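Long-range contact in small TOPRIM domain protein (Geobacillus stearothermophilus, PDB 2FCJ), which is of unknown function but carries a Toprim domain, a catalytic domain shared by topoisomerases and DnaG-type primases, and so may act on nucleic acids: residues A[23-28]-A[105-110]. Sequence-based numbering, arbitrary orientation.
Sequences LNEPVV and RFDVRI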
loop_
_atom_site.group_PDB
_atom_site.type_symbol
_atom_site.label_atom_id
_atom_site.label_comp_id
_atom_site.label_asym_id
_atom_site.label_seq_id
_atom_site.Cartn_x
_atom_site.Cartn_y
_atom_site.Cartn_z
ATOM N N LEU A 23 3.482 10.740 -2.981
ATOM C CA LEU A 23 4.475 10.656 -1.923
ATOM C C LEU A 23 5.561 11.714 -2.046
ATOM O O LEU A 23 5.962 12.085 -3.148
ATOM C CB LEU A 23 5.108 9.267 -1.895
ATOM C CG LEU A 23 4.216 8.173 -1.320
ATOM C CD1 LEU A 23 4.787 6.794 -1.578
ATOM C CD2 LEU A 23 4.005 8.424 0.145
ATOM N N ASN A 24 6.018 12.197 -0.901
ATOM C CA ASN A 24 7.104 13.174 -0.878
ATOM C C ASN A 24 8.344 12.660 -0.151
ATOM O O ASN A 24 9.205 13.440 0.245
ATOM C CB ASN A 24 6.631 14.485 -0.248
ATOM C CG ASN A 24 7.593 15.636 -0.492
ATOM O OD1 ASN A 24 8.150 15.776 -1.577
ATOM N ND2 ASN A 24 7.780 16.468 0.520
ATOM N N GLU A 25 8.396 11.352 0.074
ATOM C CA GLU A 25 9.600 10.697 0.577
ATOM C C GLU A 25 9.781 9.394 -0.209
ATOM O O GLU A 25 8.826 8.885 -0.799
ATOM C CB GLU A 25 9.445 10.409 2.072
ATOM C CG GLU A 25 8.249 9.506 2.434
ATOM C CD GLU A 25 8.209 9.142 3.903
ATOM O OE1 GLU A 25 9.269 8.694 4.411
ATOM O OE2 GLU A 25 7.139 9.249 4.557
ATOM N N PRO A 26 11.016 8.868 -0.266
ATOM C CA PRO A 26 11.224 7.591 -0.944
ATOM C C PRO A 26 10.569 6.430 -0.188
ATOM O O PRO A 26 10.699 6.322 1.020
ATOM C CB PRO A 26 12.751 7.438 -0.949
ATOM C CG PRO A 26 13.217 8.285 0.160
ATOM C CD PRO A 26 12.275 9.441 0.236
ATOM N N VAL A 27 9.757 5.662 -0.889
ATOM C CA VAL A 27 9.058 4.541 -0.282
ATOM C C VAL A 27 9.133 3.452 -1.315
ATOM O O VAL A 27 8.986 3.724 -2.500
ATOM C CB VAL A 27 7.571 4.898 -0.022
ATOM C CG1 VAL A 27 6.772 3.653 0.367
ATOM C CG2 VAL A 27 7.444 5.990 1.028
ATOM N N VAL A 28 9.444 2.228 -0.887
ATOM C CA VAL A 28 9.388 1.125 -1.816
ATOM C C VAL A 28 7.926 0.766 -2.014
ATOM O O VAL A 28 7.222 0.489 -1.042
ATOM C CB VAL A 28 10.137 -0.113 -1.291
ATOM C CG1 VAL A 28 10.108 -1.239 -2.319
ATOM C CG2 VAL A 28 11.573 0.228 -0.888
ATOM N N ARG A 105 1.302 8.643 8.565
ATOM C CA ARG A 105 2.613 9.262 8.790
ATOM C C ARG A 105 3.583 9.223 7.613
ATOM O O ARG A 105 4.782 9.401 7.795
ATOM C CB ARG A 105 3.268 8.721 10.067
ATOM C CG ARG A 105 2.522 9.109 11.335
ATOM C CD ARG A 105 3.180 8.531 12.577
ATOM N NE ARG A 105 2.221 8.361 13.666
ATOM C CZ ARG A 105 1.477 7.275 13.841
ATOM N NH1 ARG A 105 1.585 6.253 13.004
ATOM N NH2 ARG A 105 0.628 7.206 14.855
ATOM N N PHE A 106 3.060 9.116 6.392
ATOM C CA PHE A 106 3.854 9.343 5.210
ATOM C C PHE A 106 3.924 10.837 4.886
ATOM O O PHE A 106 2.895 11.562 4.945
ATOM C CB PHE A 106 3.239 8.606 4.024
ATOM C CG PHE A 106 3.395 7.109 4.092
ATOM C CD1 PHE A 106 4.515 6.507 3.556
ATOM C CD2 PHE A 106 2.445 6.309 4.709
ATOM C CE1 PHE A 106 4.671 5.127 3.591
ATOM C CE2 PHE A 106 2.631 4.936 4.776
ATOM C CZ PHE A 106 3.743 4.358 4.217
ATOM N N ASP A 107 5.083 11.267 4.385
ATOM C CA ASP A 107 5.224 12.571 3.736
ATOM C C ASP A 107 4.533 12.540 2.392
ATOM O O ASP A 107 4.910 11.763 1.516
ATOM C CB ASP A 107 6.698 12.877 3.469
ATOM C CG ASP A 107 7.481 13.155 4.726
ATOM O OD1 ASP A 107 6.889 13.145 5.820
ATOM O OD2 ASP A 107 8.695 13.428 4.609
ATOM N N VAL A 108 3.564 13.434 2.199
ATOM C CA VAL A 108 2.898 13.561 0.913
ATOM C C VAL A 108 3.129 14.957 0.340
ATOM O O VAL A 108 3.377 15.907 1.084
ATOM C CB VAL A 108 1.389 13.267 1.035
ATOM C CG1 VAL A 108 1.194 11.911 1.701
ATOM C CG2 VAL A 108 0.692 14.343 1.859
ATOM N N ARG A 109 3.080 15.062 -0.975
ATOM C CA ARG A 109 3.156 16.359 -1.664
ATOM C C ARG A 109 1.945 17.249 -1.339
ATOM O O ARG A 109 0.801 16.801 -1.401
ATOM C CB ARG A 109 3.257 16.137 -3.174
ATOM C CG ARG A 109 4.493 15.356 -3.609
ATOM C CD ARG A 109 4.500 15.135 -5.113
ATOM N NE ARG A 109 4.547 16.390 -5.862
ATOM C CZ ARG A 109 5.652 17.100 -6.073
ATOM N NH1 ARG A 109 6.815 16.699 -5.571
ATOM N NH2 ARG A 109 5.594 18.223 -6.780
ATOM N N ILE A 110 2.198 18.510 -0.984
ATOM C CA ILE A 110 1.106 19.461 -0.775
ATOM C C ILE A 110 0.194 19.561 -1.985
ATOM O O ILE A 110 -1.025 19.666 -1.846
ATOM C CB ILE A 110 1.611 20.870 -0.416
ATOM C CG1 ILE A 110 2.183 20.887 0.996
ATOM C CG2 ILE A 110 0.480 21.882 -0.522
ATOM C CD1 ILE A 110 3.511 21.609 1.079
#
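Asn24 and Asp107 bury more surface here than any other residues, 68 and 73 Å², and their backbones are joined directly: Asn24 N donates to Asp107 O at 2.7 Å. The bond is nearly straight at its hydrogen (166°). With the Arg109-Val22 backbone bond it frames an isolated antiparallel beta bridge of Leu23 with Val108, a non-hydrogen-bonded pair. The Asn24 side chain lies against the other backbone, CB 3.6 Å from Val108 C, while Arg109 CG rests 3.6 Å from Leu23 O.

The second hydrogen bond runs from backbone to side chain. With chi1 at 59°, Glu25 CG sits between its own backbone N and carbonyl carbon, and the chain continues extended to CD. Asp107 N reaches Glu25 OE2 at 2.9 Å on the anti side of the carboxylate, 26° out of its plane. The same oxygen forms a salt bridge with Lys6, which also makes a cation-pi contact with Phe106; this positive charge probably offsets the repulsion expected between Glu25 OE2 and Asp107 OD1, 4.1 Å apart. An alanine in place of this glutamate would probably leave Asp107 N without this acceptor and Lys6 without its carboxylate mate.

Apolar packing flanks the polar pair. Val27 CG2 meets the Phe106 ring at its edge, 3.9 Å from CE1, and Leu23 CD2 approaches CD1 obliquely. Phe106 also touches Ile8 and stands edge-to-face with Tyr54.

Arg105, at positive phi, is the C-prime residue of the Schellman motif ending helix 94-103. The contact thus joins that helix's exit to the loop that leads from helix 13-22 into strand 28-31 within the beta-alpha-beta unit 6-31 of the parallel Toprim sheet.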